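Local coordinates for protein nicastrin (PDB 4R12) that probably serves as an essential subunit of gamma-secretase, the complex that cleaves membrane proteins such as Notch receptors within the bilayer, at residues W268-I282 / P381-N393. Sequence-based numbering, arbitrary orientation.
Sequences WNAERWGYVGSEYFI and PPSSSMSFLKKTN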
ATOM      1  N   TRP A 268       7.366   5.317   1.372  1.00 23.01           N
ATOM      2  CA  TRP A 268       6.737   6.033   0.251  1.00 23.05           C
ATOM      3  C   TRP A 268       5.280   5.626   0.113  1.00 23.12           C
ATOM      4  O   TRP A 268       4.963   4.434   0.147  1.00 21.17           O
ATOM      5  CB  TRP A 268       7.451   5.765  -1.090  1.00 22.83           C
ATOM      6  CG  TRP A 268       8.902   6.092  -1.130  1.00 25.29           C
ATOM      7  CD1 TRP A 268       9.921   5.241  -1.473  1.00 25.24           C
ATOM      8  CD2 TRP A 268       9.516   7.354  -0.828  1.00 25.44           C
ATOM      9  NE1 TRP A 268      11.127   5.898  -1.399  1.00 25.74           N
ATOM     10  CE2 TRP A 268      10.907   7.194  -1.000  1.00 27.70           C
ATOM     11  CE3 TRP A 268       9.025   8.605  -0.427  1.00 25.18           C
ATOM     12  CZ2 TRP A 268      11.809   8.236  -0.789  1.00 33.78           C
ATOM     13  CZ3 TRP A 268       9.929   9.633  -0.218  1.00 41.69           C
ATOM     14  CH2 TRP A 268      11.300   9.440  -0.396  1.00 37.09           C
ATOM     15  N   ASN A 269       4.398   6.609  -0.058  1.00 24.34           N
ATOM     16  CA  ASN A 269       2.979   6.325  -0.240  1.00 25.29           C
ATOM     17  C   ASN A 269       2.590   6.467  -1.714  1.00 24.76           C
ATOM     18  O   ASN A 269       3.272   7.148  -2.472  1.00 24.63           O
ATOM     19  CB  ASN A 269       2.138   7.259   0.627  1.00 24.25           C
ATOM     20  CG  ASN A 269       0.772   6.680   0.962  1.00 24.48           C
ATOM     21  OD1 ASN A 269       0.325   5.707   0.345  1.00 25.61           O
ATOM     22  ND2 ASN A 269       0.087   7.296   1.937  1.00 25.09           N
ATOM     23  N   ALA A 270       1.501   5.806  -2.093  1.00 22.30           N
ATOM     24  CA  ALA A 270       0.922   5.856  -3.440  1.00 24.14           C
ATOM     25  C   ALA A 270       1.897   5.421  -4.550  1.00 26.19           C
ATOM     26  O   ALA A 270       1.739   5.786  -5.721  1.00 26.61           O
ATOM     27  CB  ALA A 270       0.365   7.266  -3.713  1.00 23.76           C
ATOM     28  N   GLU A 271       2.884   4.604  -4.185  1.00 24.72           N
ATOM     29  CA  GLU A 271       3.820   4.071  -5.163  1.00 25.19           C
ATOM     30  C   GLU A 271       3.159   3.112  -6.139  1.00 27.07           C
ATOM     31  O   GLU A 271       3.606   2.987  -7.278  1.00 27.29           O
ATOM     32  CB  GLU A 271       4.980   3.349  -4.461  1.00 22.78           C
ATOM     33  CG  GLU A 271       5.828   4.277  -3.651  1.00 23.29           C
ATOM     34  CD  GLU A 271       6.604   5.264  -4.520  1.00 25.19           C
ATOM     35  OE1 GLU A 271       7.663   4.894  -5.054  1.00 26.98           O
ATOM     36  OE2 GLU A 271       6.145   6.405  -4.672  1.00 24.42           O
ATOM     37  N   ARG A 272       2.103   2.422  -5.700  1.00 25.35           N
ATOM     38  CA  ARG A 272       1.454   1.449  -6.583  1.00 26.33           C
ATOM     39  C   ARG A 272       0.708   2.148  -7.707  1.00 28.80           C
ATOM     40  O   ARG A 272       0.184   1.499  -8.607  1.00 28.00           O
ATOM     41  CB  ARG A 272       0.484   0.549  -5.820  1.00 25.89           C
ATOM     42  CG  ARG A 272       1.055  -0.124  -4.589  1.00 28.30           C
ATOM     43  CD  ARG A 272       2.397  -0.671  -4.851  1.00 27.15           C
ATOM     44  NE  ARG A 272       3.004  -1.372  -3.709  1.00 27.65           N
ATOM     45  CZ  ARG A 272       4.157  -2.020  -3.835  1.00 28.55           C
ATOM     46  NH1 ARG A 272       4.766  -2.013  -5.023  1.00 23.76           N
ATOM     47  NH2 ARG A 272       4.697  -2.668  -2.816  1.00 26.49           N
ATOM     48  N   TRP A 273       0.656   3.477  -7.653  1.00 26.34           N
ATOM     49  CA  TRP A 273      -0.084   4.237  -8.652  1.00 29.55           C
ATOM     50  C   TRP A 273       0.868   5.173  -9.393  1.00 30.89           C
ATOM     51  O   TRP A 273       0.649   6.386  -9.474  1.00 31.45           O
ATOM     52  CB  TRP A 273      -1.238   4.989  -7.983  1.00 29.61           C
ATOM     53  CG  TRP A 273      -2.134   4.045  -7.241  1.00 29.17           C
ATOM     54  CD1 TRP A 273      -2.096   3.756  -5.900  1.00 30.14           C
ATOM     55  CD2 TRP A 273      -3.159   3.211  -7.801  1.00 29.03           C
ATOM     56  NE1 TRP A 273      -3.047   2.811  -5.594  1.00 27.57           N
ATOM     57  CE2 TRP A 273      -3.710   2.460  -6.740  1.00 28.65           C
ATOM     58  CE3 TRP A 273      -3.662   3.028  -9.094  1.00 31.93           C
ATOM     59  CZ2 TRP A 273      -4.743   1.545  -6.934  1.00 30.52           C
ATOM     60  CZ3 TRP A 273      -4.691   2.123  -9.282  1.00 32.59           C
ATOM     61  CH2 TRP A 273      -5.222   1.393  -8.209  1.00 33.98           C
ATOM     62  N   GLY A 274       1.939   4.587  -9.916  1.00 28.98           N
ATOM     63  CA  GLY A 274       2.894   5.316 -10.733  1.00 29.94           C
ATOM     64  C   GLY A 274       4.037   5.964  -9.975  1.00 29.28           C
ATOM     65  O   GLY A 274       4.543   7.005 -10.399  1.00 28.54           O
ATOM     66  N   TYR A 275       4.420   5.372  -8.837  1.00 27.58           N
ATOM     67  CA  TYR A 275       5.544   5.864  -8.037  1.00 25.09           C
ATOM     68  C   TYR A 275       5.439   7.334  -7.643  1.00 27.21           C
ATOM     69  O   TYR A 275       6.452   8.017  -7.602  1.00 26.78           O
ATOM     70  CB  TYR A 275       6.869   5.667  -8.801  1.00 28.79           C
ATOM     71  CG  TYR A 275       7.087   4.270  -9.317  1.00 28.39           C
ATOM     72  CD1 TYR A 275       7.334   3.224  -8.439  1.00 28.94           C
ATOM     73  CD2 TYR A 275       7.050   3.988 -10.682  1.00 30.73           C
ATOM     74  CE1 TYR A 275       7.528   1.941  -8.890  1.00 28.00           C
ATOM     75  CE2 TYR A 275       7.254   2.693 -11.149  1.00 30.72           C
ATOM     76  CZ  TYR A 275       7.497   1.677 -10.236  1.00 29.75           C
ATOM     77  OH  TYR A 275       7.698   0.385 -10.655  1.00 29.14           O
ATOM     78  N   VAL A 276       4.244   7.840  -7.352  1.00 26.68           N
ATOM     79  CA  VAL A 276       4.137   9.287  -7.211  1.00 26.53           C
ATOM     80  C   VAL A 276       4.744   9.812  -5.916  1.00 26.44           C
ATOM     81  O   VAL A 276       5.148  10.976  -5.857  1.00 27.14           O
ATOM     82  CB  VAL A 276       2.684   9.769  -7.327  1.00 28.90           C
ATOM     83  CG1 VAL A 276       2.127   9.398  -8.703  1.00 29.29           C
ATOM     84  CG2 VAL A 276       1.828   9.200  -6.227  1.00 27.58           C
ATOM     85  N   GLY A 277       4.822   8.964  -4.890  1.00 26.45           N
ATOM     86  CA  GLY A 277       5.466   9.343  -3.641  1.00 24.71           C
ATOM     87  C   GLY A 277       6.963   9.580  -3.776  1.00 27.69           C
ATOM     88  O   GLY A 277       7.461  10.654  -3.428  1.00 27.94           O
ATOM     89  N   SER A 278       7.690   8.590  -4.281  1.00 24.86           N
ATOM     90  CA  SER A 278       9.118   8.788  -4.520  1.00 26.75           C
ATOM     91  C   SER A 278       9.369   9.906  -5.538  1.00 27.79           C
ATOM     92  O   SER A 278      10.255  10.740  -5.346  1.00 27.50           O
ATOM     93  CB  SER A 278       9.795   7.488  -4.979  1.00 25.72           C
ATOM     94  OG  SER A 278       9.115   6.861  -6.049  1.00 26.81           O
ATOM     95  N   GLU A 279       8.579   9.953  -6.606  1.00 28.43           N
ATOM     96  CA  GLU A 279       8.781  10.989  -7.625  1.00 31.53           C
ATOM     97  C   GLU A 279       8.583  12.411  -7.096  1.00 32.01           C
ATOM     98  O   GLU A 279       9.384  13.306  -7.396  1.00 31.29           O
ATOM     99  CB  GLU A 279       7.857  10.762  -8.824  1.00 30.30           C
ATOM    100  CG  GLU A 279       8.253   9.580  -9.698  1.00 34.87           C
ATOM    101  CD  GLU A 279       9.556   9.800 -10.489  1.00 38.34           C
ATOM    102  OE1 GLU A 279      10.171  10.887 -10.396  1.00 40.93           O
ATOM    103  OE2 GLU A 279       9.960   8.867 -11.211  1.00 38.10           O
ATOM    104  N   TYR A 280       7.527  12.626  -6.317  1.00 28.85           N
ATOM    105  CA  TYR A 280       7.241  13.964  -5.802  1.00 29.50           C
ATOM    106  C   TYR A 280       8.354  14.422  -4.861  1.00 31.10           C
ATOM    107  O   TYR A 280       8.806  15.555  -4.940  1.00 30.96           O
ATOM    108  CB  TYR A 280       5.887  13.978  -5.090  1.00 27.95           C
ATOM    109  CG  TYR A 280       5.278  15.341  -4.811  1.00 29.63           C
ATOM    110  CD1 TYR A 280       5.703  16.113  -3.732  1.00 28.13           C
ATOM    111  CD2 TYR A 280       4.220  15.823  -5.588  1.00 30.11           C
ATOM    112  CE1 TYR A 280       5.124  17.345  -3.456  1.00 29.68           C
ATOM    113  CE2 TYR A 280       3.635  17.050  -5.318  1.00 31.51           C
ATOM    114  CZ  TYR A 280       4.089  17.807  -4.251  1.00 31.26           C
ATOM    115  OH  TYR A 280       3.500  19.018  -3.964  1.00 31.12           O
ATOM    116  N   PHE A 281       8.800  13.527  -3.982  1.00 31.04           N
ATOM    117  CA  PHE A 281       9.859  13.862  -3.036  1.00 28.65           C
ATOM    118  C   PHE A 281      11.148  14.230  -3.781  1.00 30.85           C
ATOM    119  O   PHE A 281      11.761  15.254  -3.493  1.00 29.74           O
ATOM    120  CB  PHE A 281      10.103  12.696  -2.063  1.00 28.54           C
ATOM    121  CG  PHE A 281      11.015  13.036  -0.913  1.00 30.02           C
ATOM    122  CD1 PHE A 281      10.548  13.783   0.158  1.00 29.83           C
ATOM    123  CD2 PHE A 281      12.328  12.595  -0.891  1.00 31.50           C
ATOM    124  CE1 PHE A 281      11.377  14.089   1.229  1.00 30.85           C
ATOM    125  CE2 PHE A 281      13.169  12.897   0.182  1.00 29.26           C
ATOM    126  CZ  PHE A 281      12.696  13.647   1.235  1.00 30.57           C
ATOM    127  N   ILE A 282      11.543  13.394  -4.740  1.00 29.22           N
ATOM    128  CA  ILE A 282      12.735  13.665  -5.562  1.00 29.91           C
ATOM    129  C   ILE A 282      12.608  14.993  -6.313  1.00 33.22           C
ATOM    130  O   ILE A 282      13.547  15.793  -6.347  1.00 34.51           O
ATOM    131  CB  ILE A 282      12.990  12.534  -6.573  1.00 30.74           C
ATOM    132  CG1 ILE A 282      13.479  11.286  -5.844  1.00 28.11           C
ATOM    133  CG2 ILE A 282      14.014  12.967  -7.653  1.00 30.93           C
ATOM    134  CD1 ILE A 282      13.336  10.015  -6.656  1.00 28.35           C
ATOM    135  N   PRO A 381      13.168  -5.121 -11.087  1.00 30.95           N
ATOM    136  CA  PRO A 381      11.716  -5.298 -10.980  1.00 28.64           C
ATOM    137  C   PRO A 381      11.065  -3.964 -10.649  1.00 27.25           C
ATOM    138  O   PRO A 381      11.788  -3.044 -10.277  1.00 26.26           O
ATOM    139  CB  PRO A 381      11.566  -6.285  -9.819  1.00 28.45           C
ATOM    140  CG  PRO A 381      12.751  -6.003  -8.940  1.00 27.91           C
ATOM    141  CD  PRO A 381      13.881  -5.635  -9.906  1.00 29.23           C
ATOM    142  N   PRO A 382       9.735  -3.853 -10.802  1.00 28.75           N
ATOM    143  CA  PRO A 382       9.061  -2.611 -10.411  1.00 27.95           C
ATOM    144  C   PRO A 382       9.432  -2.220  -8.988  1.00 26.10           C
ATOM    145  O   PRO A 382       9.231  -3.012  -8.067  1.00 26.24           O
ATOM    146  CB  PRO A 382       7.571  -2.964 -10.501  1.00 29.45           C
ATOM    147  CG  PRO A 382       7.496  -4.123 -11.411  1.00 28.93           C
ATOM    148  CD  PRO A 382       8.787  -4.885 -11.256  1.00 28.28           C
ATOM    149  N   SER A 383      10.002  -1.035  -8.819  1.00 25.93           N
ATOM    150  CA  SER A 383      10.515  -0.625  -7.519  1.00 26.20           C
ATOM    151  C   SER A 383      10.666   0.881  -7.452  1.00 24.90           C
ATOM    152  O   SER A 383      10.859   1.542  -8.476  1.00 27.50           O
ATOM    153  CB  SER A 383      11.867  -1.288  -7.233  1.00 26.54           C
ATOM    154  OG  SER A 383      12.788  -1.012  -8.273  1.00 27.15           O
ATOM    155  N   SER A 384      10.581   1.406  -6.236  1.00 24.27           N
ATOM    156  CA  SER A 384      10.700   2.834  -5.975  1.00 24.86           C
ATOM    157  C   SER A 384      12.079   3.378  -6.317  1.00 26.53           C
ATOM    158  O   SER A 384      12.235   4.586  -6.559  1.00 25.71           O
ATOM    159  CB  SER A 384      10.375   3.118  -4.505  1.00 24.42           C
ATOM    160  OG  SER A 384       9.005   2.853  -4.259  1.00 23.85           O
ATOM    161  N   SER A 385      13.080   2.495  -6.302  1.00 25.20           N
ATOM    162  CA  SER A 385      14.440   2.864  -6.685  1.00 25.69           C
ATOM    163  C   SER A 385      14.492   3.380  -8.120  1.00 26.21           C
ATOM    164  O   SER A 385      15.355   4.179  -8.474  1.00 27.80           O
ATOM    165  CB  SER A 385      15.387   1.672  -6.538  1.00 25.42           C
ATOM    166  OG  SER A 385      15.587   1.343  -5.176  1.00 26.06           O
ATOM    167  N   MET A 386      13.569   2.905  -8.948  1.00 27.33           N
ATOM    168  CA  MET A 386      13.466   3.392 -10.316  1.00 28.63           C
ATOM    169  C   MET A 386      13.334   4.915 -10.400  1.00 31.14           C
ATOM    170  O   MET A 386      13.823   5.534 -11.356  1.00 30.60           O
ATOM    171  CB  MET A 386      12.285   2.735 -11.023  1.00 29.08           C
ATOM    172  CG  MET A 386      12.506   1.268 -11.338  1.00 28.82           C
ATOM    173  SD  MET A 386      11.074   0.528 -12.155  1.00 31.38           S
ATOM    174  CE  MET A 386      11.812  -0.952 -12.835  1.00 31.93           C
ATOM    175  N   SER A 387      12.684   5.525  -9.414  1.00 29.04           N
ATOM    176  CA  SER A 387      12.517   6.972  -9.435  1.00 29.31           C
ATOM    177  C   SER A 387      13.861   7.662  -9.261  1.00 31.22           C
ATOM    178  O   SER A 387      14.125   8.688  -9.889  1.00 31.50           O
ATOM    179  CB  SER A 387      11.539   7.425  -8.348  1.00 29.60           C
ATOM    180  OG  SER A 387      10.271   6.835  -8.553  1.00 27.66           O
ATOM    181  N   PHE A 388      14.719   7.103  -8.411  1.00 30.19           N
ATOM    182  CA  PHE A 388      16.044   7.689  -8.203  1.00 30.93           C
ATOM    183  C   PHE A 388      16.976   7.424  -9.387  1.00 30.43           C
ATOM    184  O   PHE A 388      17.769   8.286  -9.764  1.00 33.59           O
ATOM    185  CB  PHE A 388      16.665   7.163  -6.898  1.00 29.46           C
ATOM    186  CG  PHE A 388      15.943   7.632  -5.669  1.00 28.00           C
ATOM    187  CD1 PHE A 388      14.790   7.000  -5.247  1.00 28.39           C
ATOM    188  CD2 PHE A 388      16.400   8.731  -4.955  1.00 29.76           C
ATOM    189  CE1 PHE A 388      14.110   7.442  -4.125  1.00 28.63           C
ATOM    190  CE2 PHE A 388      15.722   9.177  -3.832  1.00 31.25           C
ATOM    191  CZ  PHE A 388      14.570   8.534  -3.425  1.00 29.36           C
ATOM    192  N   LEU A 389      16.870   6.241  -9.982  1.00 28.50           N
ATOM    193  CA  LEU A 389      17.755   5.881 -11.100  1.00 31.37           C
ATOM    194  C   LEU A 389      17.482   6.683 -12.372  1.00 35.52           C
ATOM    195  O   LEU A 389      18.325   6.741 -13.280  1.00 33.83           O
ATOM    196  CB  LEU A 389      17.635   4.388 -11.387  1.00 31.48           C
ATOM    197  CG  LEU A 389      18.263   3.534 -10.286  1.00 30.24           C
ATOM    198  CD1 LEU A 389      17.681   2.130 -10.292  1.00 28.13           C
ATOM    199  CD2 LEU A 389      19.781   3.514 -10.451  1.00 33.09           C
ATOM    200  N   LYS A 390      16.305   7.296 -12.445  1.00 36.07           N
ATOM    201  CA  LYS A 390      16.009   8.235 -13.523  1.00 37.14           C
ATOM    202  C   LYS A 390      16.854   9.492 -13.392  1.00 38.99           C
ATOM    203  O   LYS A 390      17.064  10.209 -14.362  1.00 40.83           O
ATOM    204  CB  LYS A 390      14.533   8.616 -13.526  1.00 35.81           C
ATOM    205  CG  LYS A 390      13.582   7.493 -13.878  1.00 34.92           C
ATOM    206  CD  LYS A 390      12.132   7.938 -13.686  1.00 35.47           C
ATOM    207  CE  LYS A 390      11.170   6.766 -13.864  1.00 35.89           C
ATOM    208  NZ  LYS A 390       9.731   7.158 -13.727  1.00 35.19           N
ATOM    209  N   LYS A 391      17.326   9.762 -12.182  1.00 36.59           N
ATOM    210  CA  LYS A 391      18.074  10.985 -11.916  1.00 36.41           C
ATOM    211  C   LYS A 391      19.568  10.742 -11.795  1.00 39.04           C
ATOM    212  O   LYS A 391      20.373  11.563 -12.236  1.00 40.29           O
ATOM    213  CB  LYS A 391      17.566  11.656 -10.639  1.00 35.49           C
ATOM    214  CG  LYS A 391      16.106  12.031 -10.695  1.00 36.36           C
ATOM    215  CD  LYS A 391      15.802  13.006 -11.830  1.00 39.55           C
ATOM    216  CE  LYS A 391      14.362  13.501 -11.697  1.00 39.43           C
ATOM    217  NZ  LYS A 391      13.968  14.483 -12.737  1.00 44.66           N
ATOM    218  N   THR A 392      19.950   9.618 -11.199  1.00 36.90           N
ATOM    219  CA  THR A 392      21.367   9.325 -11.037  1.00 38.84           C
ATOM    220  C   THR A 392      21.701   7.844 -11.183  1.00 40.51           C
ATOM    221  O   THR A 392      20.917   6.965 -10.820  1.00 35.58           O
ATOM    222  CB  THR A 392      21.881   9.808  -9.669  1.00 39.45           C
ATOM    223  OG1 THR A 392      23.269   9.484  -9.547  1.00 41.97           O
ATOM    224  CG2 THR A 392      21.121   9.144  -8.532  1.00 38.44           C
ATOM    225  N   ASN A 393      22.890   7.586 -11.720  1.00 41.36           N
ATOM    226  CA  ASN A 393      23.440   6.238 -11.798  1.00 42.93           C
ATOM    227  C   ASN A 393      24.740   6.144 -11.012  1.00 42.29           C
ATOM    228  O   ASN A 393      25.455   5.153 -11.109  1.00 43.65           O
ATOM    229  CB  ASN A 393      23.685   5.836 -13.258  1.00 48.47           C
ATOM    230  CG  ASN A 393      24.264   6.972 -14.083  1.00 52.59           C
ATOM    231  OD1 ASN A 393      25.467   7.232 -14.047  1.00 56.62           O
ATOM    232  ND2 ASN A 393      23.403   7.664 -14.827  1.00 56.12           N
TER
HETATM  233  O   HOH W   1      12.759  10.806 -10.975  1.00 36.81           O
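E271 OE1 takes two serine hydroxyls at once: S384 OG donates to it at 2.6 Å on the anti side, and S278 OG, from the same segment as E271, donates to the syn lone pair of OE1. In the large lobe of nicastrin, related to the zinc exopeptidases, this illustrates how a buried carboxylate in the turn before one helix can hold a serine near the start of another; the axes of 276-282 and 385-389 cross at -34°. The other oxygen, OE2, receives the backbone N-H of S278 from above the carboxylate plane, near the start of helix 276-287. With E271 replaced by an alanine, the hydroxyls of S278 and S384 would probably lose their shared acceptor inside the protein. S278 OG also lies 2.8 Å from S387 OG, extending the polar row. Beyond it, E279 OE2 forms a salt bridge with K390 NZ (3.1 Å), which also bonds to the carbonyl of Y117. The Y275 ring reaches along the S383 backbone, and M386 SD lies obliquely to it, 5.1 Å from its centroid, a Met-aromatic contact. On the apolar side, W268 CZ2 meets the edge of F388. With CG1 set beside the backbone N (chi1 -71°) and chi2 extended, I282 lays CD1 over the F388 face, 3.5 Å from its centroid and 3° off the normal.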